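Local coordinates for protein beta-glucuronidase (Dictyoglomus thermophilum, PDB 6XXW) that probably hydrolyses beta-D-glucuronides, releasing glucuronic acid, as a glycoside hydrolase, at residues 75-80 and 134-139; 93-98 and 184-189; 139-144 and 180-185. All blocks are in the same frame, centred on the assembly; numbering follows the deposited sequence.

Contact 1 of 3, residues 75-80 and 134-139; sequences YYKKSF and ENIIEI
Lys77 lies alongside Glu138 on the neighbouring strand, its CB 4.1 Å from Glu138 CG. The next carbon, CG, is anti to the backbone N (chi1 178°), which lays it 3.9 Å from Ile136 CG2, and Lys77 CD then passes 4.0 Å from Glu138 OE1. A bend at chi3 carries the amine off: Lys77 NZ stays 5.6 Å from Glu138 OE1, so the opposite charges probably attract without forming a salt bridge. The Lys77 and Glu138 side chains lie side by side, pointing the same way, from a non-hydrogen-bonded pair.

Farther along this face, Ser79 OG donates to Glu134 OE2 at 2.8 Å, meeting the anti side of the oxygen somewhat out of the carboxylate plane. With an alanine in place of Glu134, the Ser79 hydroxyl would probably lose this acceptor and be set free to turn.

On the other face Phe80 reaches over the partner strand. Asn135 CB sits over one face of its ring, 3.6 Å from the centroid, a CH-pi contact, while Phe80 CE1 touches Ile137 CB at 3.7 Å. Asn135 OD1 accepts from Asn130 N and Asn107 ND2, while its ND2 makes a weak bond to Phe80 O. Paired backbone bonds at Tyr76–Ile139, Lys78–Ile137 and Phe80–Asn135, with strand axes 155° apart, identify neighbouring antiparallel strands of the jelly-roll beta-sandwich that forms the sugar-binding domain of family 2 glycosidases.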
loop_
_atom_site.group_PDB
_atom_site.type_symbol
_atom_site.label_atom_id
_atom_site.label_comp_id
_atom_site.label_asym_id
_atom_site.label_seq_id
_atom_site.Cartn_x
_atom_site.Cartn_y
_atom_site.Cartn_z
ATOM N N TYR A 75 -30.224 -0.647 22.109
ATOM C CA TYR A 75 -30.495 -1.097 23.473
ATOM C C TYR A 75 -29.460 -2.137 23.863
ATOM O O TYR A 75 -29.288 -3.133 23.158
ATOM C CB TYR A 75 -31.913 -1.674 23.594
ATOM C CG TYR A 75 -32.961 -0.683 23.163
ATOM C CD1 TYR A 75 -33.268 -0.505 21.814
ATOM C CD2 TYR A 75 -33.619 0.106 24.096
ATOM C CE1 TYR A 75 -34.209 0.432 21.406
ATOM C CE2 TYR A 75 -34.575 1.039 23.696
ATOM C CZ TYR A 75 -34.858 1.195 22.353
ATOM O OH TYR A 75 -35.801 2.119 21.957
ATOM N N TYR A 76 -28.773 -1.892 24.973
ATOM C CA TYR A 76 -27.815 -2.820 25.561
ATOM C C TYR A 76 -28.441 -3.471 26.786
ATOM O O TYR A 76 -29.210 -2.831 27.502
ATOM C CB TYR A 76 -26.548 -2.085 25.983
ATOM C CG TYR A 76 -25.665 -1.582 24.863
ATOM C CD1 TYR A 76 -25.983 -0.427 24.163
ATOM C CD2 TYR A 76 -24.482 -2.247 24.543
ATOM C CE1 TYR A 76 -25.144 0.057 23.145
ATOM C CE2 TYR A 76 -23.639 -1.779 23.526
ATOM C CZ TYR A 76 -23.976 -0.629 22.839
ATOM O OH TYR A 76 -23.137 -0.171 21.849
ATOM N N LYS A 77 -28.111 -4.744 27.032
ATOM C CA LYS A 77 -28.684 -5.486 28.153
ATOM C C LYS A 77 -27.646 -6.414 28.765
ATOM O O LYS A 77 -26.884 -7.060 28.036
ATOM C CB LYS A 77 -29.895 -6.325 27.713
ATOM C CG LYS A 77 -30.516 -7.159 28.836
ATOM C CD LYS A 77 -31.842 -7.767 28.412
ATOM C CE LYS A 77 -31.880 -9.254 28.680
ATOM N NZ LYS A 77 -33.066 -9.902 28.046
ATOM N N LYS A 78 -27.649 -6.515 30.098
ATOM C CA LYS A 78 -26.707 -7.381 30.797
ATOM C C LYS A 78 -27.256 -7.734 32.172
ATOM O O LYS A 78 -27.899 -6.913 32.829
ATOM C CB LYS A 78 -25.328 -6.720 30.960
ATOM C CG LYS A 78 -24.232 -7.691 31.382
ATOM C CD LYS A 78 -22.849 -7.081 31.299
ATOM C CE LYS A 78 -21.795 -8.169 31.168
ATOM N NZ LYS A 78 -20.484 -7.732 31.719
ATOM N N SER A 79 -26.958 -8.954 32.608
ATOM C CA SER A 79 -27.283 -9.408 33.956
ATOM C C SER A 79 -26.119 -9.145 34.897
ATOM O O SER A 79 -24.948 -9.251 34.513
ATOM C CB SER A 79 -27.592 -10.910 33.972
ATOM O OG SER A 79 -28.759 -11.212 33.239
ATOM N N PHE A 80 -26.448 -8.834 36.146
ATOM C CA PHE A 80 -25.426 -8.683 37.167
ATOM C C PHE A 80 -26.029 -9.056 38.512
ATOM O O PHE A 80 -27.244 -9.008 38.708
ATOM C CB PHE A 80 -24.838 -7.266 37.188
ATOM C CG PHE A 80 -25.817 -6.196 37.586
ATOM C CD1 PHE A 80 -26.708 -5.665 36.654
ATOM C CD2 PHE A 80 -25.834 -5.701 38.881
ATOM C CE1 PHE A 80 -27.606 -4.677 37.010
ATOM C CE2 PHE A 80 -26.740 -4.716 39.253
ATOM C CZ PHE A 80 -27.624 -4.193 38.310
ATOM N N GLU A 134 -30.074 -12.022 40.874
ATOM C CA GLU A 134 -29.837 -11.494 39.537
ATOM C C GLU A 134 -30.541 -10.151 39.341
ATOM O O GLU A 134 -31.654 -9.929 39.827
ATOM C CB GLU A 134 -30.323 -12.489 38.479
ATOM C CG GLU A 134 -29.891 -12.130 37.054
ATOM C CD GLU A 134 -30.672 -12.889 35.995
ATOM O OE1 GLU A 134 -31.766 -13.403 36.318
ATOM O OE2 GLU A 134 -30.193 -12.971 34.845
ATOM N N ASN A 135 -29.872 -9.252 38.630
ATOM C CA ASN A 135 -30.432 -7.975 38.229
ATOM C C ASN A 135 -30.196 -7.803 36.736
ATOM O O ASN A 135 -29.333 -8.463 36.153
ATOM C CB ASN A 135 -29.796 -6.828 39.004
ATOM C CG ASN A 135 -30.086 -6.906 40.486
ATOM O OD1 ASN A 135 -30.930 -6.178 41.000
ATOM N ND2 ASN A 135 -29.394 -7.807 41.180
ATOM N N ILE A 136 -30.982 -6.927 36.118
ATOM C CA ILE A 136 -30.870 -6.636 34.689
ATOM C C ILE A 136 -30.643 -5.136 34.528
ATOM O O ILE A 136 -31.443 -4.329 35.015
ATOM C CB ILE A 136 -32.125 -7.073 33.913
ATOM C CG1 ILE A 136 -32.408 -8.563 34.130
ATOM C CG2 ILE A 136 -32.008 -6.712 32.434
ATOM C CD1 ILE A 136 -31.282 -9.459 33.719
ATOM N N ILE A 137 -29.560 -4.763 33.851
ATOM C CA ILE A 137 -29.357 -3.383 33.437
ATOM C C ILE A 137 -29.636 -3.283 31.945
ATOM O O ILE A 137 -29.229 -4.152 31.155
ATOM C CB ILE A 137 -27.944 -2.874 33.770
ATOM C CG1 ILE A 137 -27.760 -1.478 33.154
ATOM C CG2 ILE A 137 -26.886 -3.859 33.276
ATOM C CD1 ILE A 137 -26.558 -0.732 33.662
ATOM N N GLU A 138 -30.357 -2.244 31.556
ATOM C CA GLU A 138 -30.555 -1.951 30.146
ATOM C C GLU A 138 -30.216 -0.490 29.906
ATOM O O GLU A 138 -30.583 0.380 30.699
ATOM C CB GLU A 138 -31.988 -2.264 29.709
ATOM C CG GLU A 138 -32.313 -3.753 29.794
ATOM C CD GLU A 138 -33.766 -4.048 29.519
ATOM O OE1 GLU A 138 -34.075 -4.449 28.374
ATOM O OE2 GLU A 138 -34.593 -3.872 30.447
ATOM N N ILE A 139 -29.488 -0.229 28.825
ATOM C CA ILE A 139 -29.068 1.121 28.485
ATOM C C ILE A 139 -29.527 1.403 27.065
ATOM O O ILE A 139 -29.162 0.675 26.134
ATOM C CB ILE A 139 -27.548 1.317 28.630
ATOM C CG1 ILE A 139 -27.146 1.105 30.096
ATOM C CG2 ILE A 139 -27.141 2.727 28.128
ATOM C CD1 ILE A 139 -25.648 1.036 30.364
#

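Contact 2 of 3, residues 93-98 and 184-189; sequences LRVGAA and RPVVIY
Leu93 CD1 is the bump that fits a notch between Val186 and Ile188 in the neighbouring strand: it lies 3.6 Å from Ile188 CG1 and 3.9 Å from Val186 CG1, bridging two side chains on the same face. The Leu93 side chain crosses Ile188 at a slant, and Ile137 and Val104 press on it from other strands.

On the Arg94 side, Tyr189 has CG between its backbone N and carbonyl carbon (chi1 67°), which brings the ring back over the strands until its edge meets Arg94 CB, 4.1 Å from Tyr189 CE1. The guanidinium stands nearly upright to that ring, with planes 85° apart. Glu122 OE1 forms a salt bridge with Arg94 NE and a hydrogen bond with Tyr189 OH, while Arg94 NH2 is hydrogen-bonded to Leu22 O.

Between these faces, 93-95 and 185-189 are antiparallel neighbours in the beta-sandwich of the sugar-binding domain, held by reciprocal backbone bonds between Arg94 and Val187 and by Gly96 N to Pro185 O (3.0 Å).

Both segments turn a corner, at Gly96 and at Arg184. A CB on Gly96 would fall 2.5 Å from Arg184 CB, so the bare glycine is the hollow that Arg184 fills. Beyond it the extended arginine lies across Ala97, whose CB sits under one guanidinium face, 3.6 Å from Arg184 CD. A water in the guanidinium plane accepts from Arg184 NH1 and donates to Gly96 O (2.7 Å), while Arg184 NH2 forms a salt bridge with Glu308 of the TIM-barrel domain.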
loop_
_atom_site.group_PDB
_atom_site.type_symbol
_atom_site.label_atom_id
_atom_site.label_comp_id
_atom_site.label_asym_id
_atom_site.label_seq_id
_atom_site.Cartn_x
_atom_site.Cartn_y
_atom_site.Cartn_z
ATOM N N LEU A 93 -24.405 3.519 39.910
ATOM C CA LEU A 93 -24.221 2.976 38.574
ATOM C C LEU A 93 -23.723 4.104 37.693
ATOM O O LEU A 93 -24.421 5.104 37.532
ATOM C CB LEU A 93 -25.533 2.408 38.045
ATOM C CG LEU A 93 -25.605 2.004 36.577
ATOM C CD1 LEU A 93 -24.602 0.923 36.291
ATOM C CD2 LEU A 93 -26.991 1.503 36.312
ATOM N N ARG A 94 -22.527 3.944 37.133
ATOM C CA ARG A 94 -21.863 4.990 36.366
ATOM C C ARG A 94 -21.665 4.535 34.924
ATOM O O ARG A 94 -21.223 3.407 34.674
ATOM C CB ARG A 94 -20.518 5.342 37.015
ATOM C CG ARG A 94 -19.523 6.059 36.121
ATOM C CD ARG A 94 -19.754 7.561 36.146
ATOM N NE ARG A 94 -19.567 8.127 37.479
ATOM C CZ ARG A 94 -18.477 8.781 37.873
ATOM N NH1 ARG A 94 -17.457 8.951 37.032
ATOM N NH2 ARG A 94 -18.408 9.256 39.113
ATOM N N VAL A 95 -22.002 5.409 33.980
ATOM C CA VAL A 95 -21.749 5.178 32.557
ATOM C C VAL A 95 -20.713 6.207 32.127
ATOM O O VAL A 95 -20.946 7.415 32.249
ATOM C CB VAL A 95 -23.028 5.289 31.710
ATOM C CG1 VAL A 95 -22.708 5.063 30.223
ATOM C CG2 VAL A 95 -24.076 4.309 32.186
ATOM N N GLY A 96 -19.561 5.732 31.655
ATOM C CA GLY A 96 -18.480 6.645 31.340
ATOM C C GLY A 96 -18.820 7.588 30.201
ATOM O O GLY A 96 -18.471 8.771 30.241
ATOM N N ALA A 97 -19.477 7.071 29.160
ATOM C CA ALA A 97 -19.912 7.880 28.024
ATOM C C ALA A 97 -20.804 7.046 27.116
ATOM O O ALA A 97 -20.551 5.853 26.918
ATOM C CB ALA A 97 -18.718 8.426 27.220
ATOM N N ALA A 98 -21.844 7.682 26.569
ATOM C CA ALA A 98 -22.717 7.059 25.571
ATOM C C ALA A 98 -23.202 8.135 24.607
ATOM O O ALA A 98 -23.824 9.111 25.034
ATOM C CB ALA A 98 -23.906 6.357 26.241
ATOM N N ARG A 184 -17.337 4.276 26.968
ATOM C CA ARG A 184 -16.483 4.212 28.142
ATOM C C ARG A 184 -17.136 3.285 29.161
ATOM O O ARG A 184 -18.335 3.007 29.070
ATOM C CB ARG A 184 -16.229 5.618 28.715
ATOM C CG ARG A 184 -15.519 6.518 27.693
ATOM C CD ARG A 184 -15.317 7.946 28.155
ATOM N NE ARG A 184 -14.953 8.790 27.018
ATOM C CZ ARG A 184 -15.137 10.107 26.979
ATOM N NH1 ARG A 184 -15.670 10.732 28.026
ATOM N NH2 ARG A 184 -14.780 10.800 25.906
ATOM N N PRO A 185 -16.360 2.779 30.123
ATOM C CA PRO A 185 -16.841 1.664 30.950
ATOM C C PRO A 185 -18.102 1.987 31.741
ATOM O O PRO A 185 -18.304 3.106 32.211
ATOM C CB PRO A 185 -15.655 1.389 31.882
ATOM C CG PRO A 185 -14.459 1.754 31.044
ATOM C CD PRO A 185 -14.907 2.992 30.303
ATOM N N VAL A 186 -18.956 0.979 31.855
ATOM C CA VAL A 186 -20.087 0.981 32.772
ATOM C C VAL A 186 -19.632 0.284 34.044
ATOM O O VAL A 186 -19.126 -0.842 33.989
ATOM C CB VAL A 186 -21.290 0.249 32.165
ATOM C CG1 VAL A 186 -22.466 0.279 33.140
ATOM C CG2 VAL A 186 -21.678 0.855 30.798
ATOM N N VAL A 187 -19.784 0.944 35.193
ATOM C CA VAL A 187 -19.358 0.326 36.444
ATOM C C VAL A 187 -20.397 0.590 37.525
ATOM O O VAL A 187 -21.177 1.542 37.461
ATOM C CB VAL A 187 -17.962 0.816 36.912
ATOM C CG1 VAL A 187 -16.932 0.746 35.767
ATOM C CG2 VAL A 187 -18.059 2.221 37.459
ATOM N N ILE A 188 -20.398 -0.285 38.523
ATOM C CA ILE A 188 -21.190 -0.116 39.733
ATOM C C ILE A 188 -20.220 -0.018 40.900
ATOM O O ILE A 188 -19.268 -0.797 40.989
ATOM C CB ILE A 188 -22.183 -1.273 39.928
ATOM C CG1 ILE A 188 -23.142 -1.333 38.744
ATOM C CG2 ILE A 188 -23.004 -1.059 41.191
ATOM C CD1 ILE A 188 -24.249 -2.328 38.917
ATOM N N TYR A 189 -20.427 0.958 41.770
ATOM C CA TYR A 189 -19.517 1.117 42.889
ATOM C C TYR A 189 -20.314 1.458 44.135
ATOM O O TYR A 189 -21.440 1.958 44.050
ATOM C CB TYR A 189 -18.426 2.167 42.587
ATOM C CG TYR A 189 -18.879 3.599 42.432
ATOM C CD1 TYR A 189 -19.317 4.090 41.198
ATOM C CD2 TYR A 189 -18.822 4.481 43.503
ATOM C CE1 TYR A 189 -19.709 5.421 41.047
ATOM C CE2 TYR A 189 -19.218 5.810 43.365
ATOM C CZ TYR A 189 -19.662 6.272 42.142
ATOM O OH TYR A 189 -20.046 7.584 42.023
HETATM O O HOH W 1 -16.058 9.883 30.923
#

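Contact 3 of 3, residues 139-144 and 180-185; sequences IMVDNT and SGIHRP
Ile182 and Ile139 meet at about a right angle, their CD1 methyls 3.9 Å apart. The same Ile182 CD1 lies 4.1 Å from Ile139 CG2, so one methyl touches both branches of its partner. Val141 meets the base of this isoleucine at a slant, Val141 CG2 approaching Ile182 CG1 to 4.1 Å.

The two gamma methyls of Val141 divide the work. CG1, anti to the backbone N (chi1 -179°), is directed to the other neighbour and lies 3.7 Å from Ser180 OG. Ser180 also holds its OG opposite its own backbone N (chi1 -176°), bringing the oxygen 3.3 Å from Asn143 CB. That meeting is van der Waals contact: the hydroxyl is hydrogen-bonded to Ala99 O, and the Asn143 amide is fixed by Gly72 N at OD1 and Tyr70 O at ND2.

No hydrogen bond joins 139-144 to 180-185. The axes of 139-142 and 181-183 lie 7.7 Å apart and cross at 100°, as befits side chains packed in the interior of a beta-sandwich rather than hydrogen-bonded neighbouring strands. Val95 and Ala98 touch Ile139 and Val141 from the strand 90-99, and Tyr76 touches Ile182. Just past the contact Asp142 OD1 accepts from Thr144 N in an Asx turn.

Gly181 has backbone angles at which a CB would jam against the preceding carbonyl oxygen; this conformation carries Ser180 and Ile182 to Val141, with Gly181 O 4.2 Å from Val141 CG1.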
loop_
_atom_site.group_PDB
_atom_site.type_symbol
_atom_site.label_atom_id
_atom_site.label_comp_id
_atom_site.label_asym_id
_atom_site.label_seq_id
_atom_site.Cartn_x
_atom_site.Cartn_y
_atom_site.Cartn_z
ATOM N N ILE A 139 -29.488 -0.229 28.825
ATOM C CA ILE A 139 -29.068 1.121 28.485
ATOM C C ILE A 139 -29.527 1.403 27.065
ATOM O O ILE A 139 -29.162 0.675 26.134
ATOM C CB ILE A 139 -27.548 1.317 28.630
ATOM C CG1 ILE A 139 -27.146 1.105 30.096
ATOM C CG2 ILE A 139 -27.141 2.727 28.128
ATOM C CD1 ILE A 139 -25.648 1.036 30.364
ATOM N N MET A 140 -30.362 2.425 26.906
ATOM C CA MET A 140 -30.751 2.902 25.593
ATOM C C MET A 140 -29.798 4.018 25.196
ATOM O O MET A 140 -29.473 4.889 26.007
ATOM C CB MET A 140 -32.203 3.401 25.605
ATOM C CG MET A 140 -32.772 3.817 24.255
ATOM S SD MET A 140 -32.152 5.420 23.629
ATOM C CE MET A 140 -32.759 6.571 24.869
ATOM N N VAL A 141 -29.350 3.989 23.945
ATOM C CA VAL A 141 -28.477 5.024 23.400
ATOM C C VAL A 141 -29.071 5.469 22.071
ATOM O O VAL A 141 -29.423 4.632 21.241
ATOM C CB VAL A 141 -27.032 4.520 23.200
ATOM C CG1 VAL A 141 -26.157 5.640 22.652
ATOM C CG2 VAL A 141 -26.452 3.952 24.519
ATOM N N ASP A 142 -29.168 6.780 21.870
ATOM C CA ASP A 142 -29.731 7.366 20.655
ATOM C C ASP A 142 -28.650 8.234 20.033
ATOM O O ASP A 142 -28.105 9.116 20.705
ATOM C CB ASP A 142 -30.984 8.189 20.996
ATOM C CG ASP A 142 -31.803 8.599 19.764
ATOM O OD1 ASP A 142 -31.273 8.647 18.643
ATOM O OD2 ASP A 142 -32.999 8.898 19.927
ATOM N N ASN A 143 -28.305 7.964 18.766
ATOM C CA ASN A 143 -27.264 8.722 18.085
ATOM C C ASN A 143 -27.828 9.802 17.170
ATOM O O ASN A 143 -27.072 10.407 16.401
ATOM C CB ASN A 143 -26.340 7.785 17.288
ATOM C CG ASN A 143 -27.064 7.054 16.187
ATOM O OD1 ASN A 143 -28.284 7.127 16.091
ATOM N ND2 ASN A 143 -26.312 6.347 15.333
ATOM N N THR A 144 -29.132 10.069 17.250
ATOM C CA THR A 144 -29.763 11.089 16.423
ATOM C C THR A 144 -29.303 12.468 16.881
ATOM O O THR A 144 -29.546 12.859 18.025
ATOM C CB THR A 144 -31.282 10.977 16.534
ATOM O OG1 THR A 144 -31.672 9.627 16.239
ATOM C CG2 THR A 144 -31.959 11.921 15.543
ATOM N N SER A 180 -21.330 5.634 17.500
ATOM C CA SER A 180 -22.268 5.581 18.606
ATOM C C SER A 180 -22.125 4.276 19.373
ATOM O O SER A 180 -21.550 3.291 18.890
ATOM C CB SER A 180 -23.719 5.735 18.130
ATOM O OG SER A 180 -24.598 5.764 19.262
ATOM N N GLY A 181 -22.683 4.278 20.579
ATOM C CA GLY A 181 -22.606 3.151 21.481
ATOM C C GLY A 181 -22.156 3.600 22.848
ATOM O O GLY A 181 -22.121 4.797 23.157
ATOM N N ILE A 182 -21.806 2.627 23.690
ATOM C CA ILE A 182 -21.292 2.903 25.027
ATOM C C ILE A 182 -19.773 2.916 24.914
ATOM O O ILE A 182 -19.133 1.864 24.855
ATOM C CB ILE A 182 -21.770 1.880 26.060
ATOM C CG1 ILE A 182 -23.302 1.855 26.131
ATOM C CG2 ILE A 182 -21.206 2.243 27.447
ATOM C CD1 ILE A 182 -23.853 0.671 26.918
ATOM N N HIS A 183 -19.192 4.116 24.925
ATOM C CA HIS A 183 -17.794 4.314 24.562
ATOM C C HIS A 183 -16.840 4.214 25.743
ATOM O O HIS A 183 -15.631 4.077 25.537
ATOM C CB HIS A 183 -17.634 5.675 23.878
ATOM C CG HIS A 183 -18.266 5.743 22.520
ATOM N ND1 HIS A 183 -18.645 6.930 21.930
ATOM C CD2 HIS A 183 -18.553 4.769 21.623
ATOM C CE1 HIS A 183 -19.150 6.684 20.733
ATOM N NE2 HIS A 183 -19.098 5.380 20.519
ATOM N N ARG A 184 -17.337 4.276 26.968
ATOM C CA ARG A 184 -16.483 4.212 28.142
ATOM C C ARG A 184 -17.136 3.285 29.161
ATOM O O ARG A 184 -18.335 3.007 29.070
ATOM C CB ARG A 184 -16.229 5.618 28.715
ATOM C CG ARG A 184 -15.519 6.518 27.693
ATOM C CD ARG A 184 -15.317 7.946 28.155
ATOM N NE ARG A 184 -14.953 8.790 27.018
ATOM C CZ ARG A 184 -15.137 10.107 26.979
ATOM N NH1 ARG A 184 -15.670 10.732 28.026
ATOM N NH2 ARG A 184 -14.780 10.800 25.906
ATOM N N PRO A 185 -16.360 2.779 30.123
ATOM C CA PRO A 185 -16.841 1.664 30.950
ATOM C C PRO A 185 -18.102 1.987 31.741
ATOM O O PRO A 185 -18.304 3.106 32.211
ATOM C CB PRO A 185 -15.655 1.389 31.882
ATOM C CG PRO A 185 -14.459 1.754 31.044
ATOM C CD PRO A 185 -14.907 2.992 30.303
#

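Overall arrangement
All three contacts lie in the sugar-binding domain. The centres of contact 1 and contact 2 are about 13 Å apart, those of contact 1 and contact 3 about 14 Å, and those of contact 2 and contact 3 about 11 Å. Contact 1 closes before contact 3 opens, and both use strand 134-142, meeting at Ile139; contact 2 interleaves with contact 1 along the chain. Contacts 2 and 3 share Arg184 and Pro185, and a probable hydrogen bond joins Ala97 O to His183 N (3.0 Å). Apolar side chains link the two strand pairs: Ile137 CD1 meets Leu93 CD2 at 3.5 Å. Segments distant in sequence are thereby brought together around one apolar interior, which contact 3 continues.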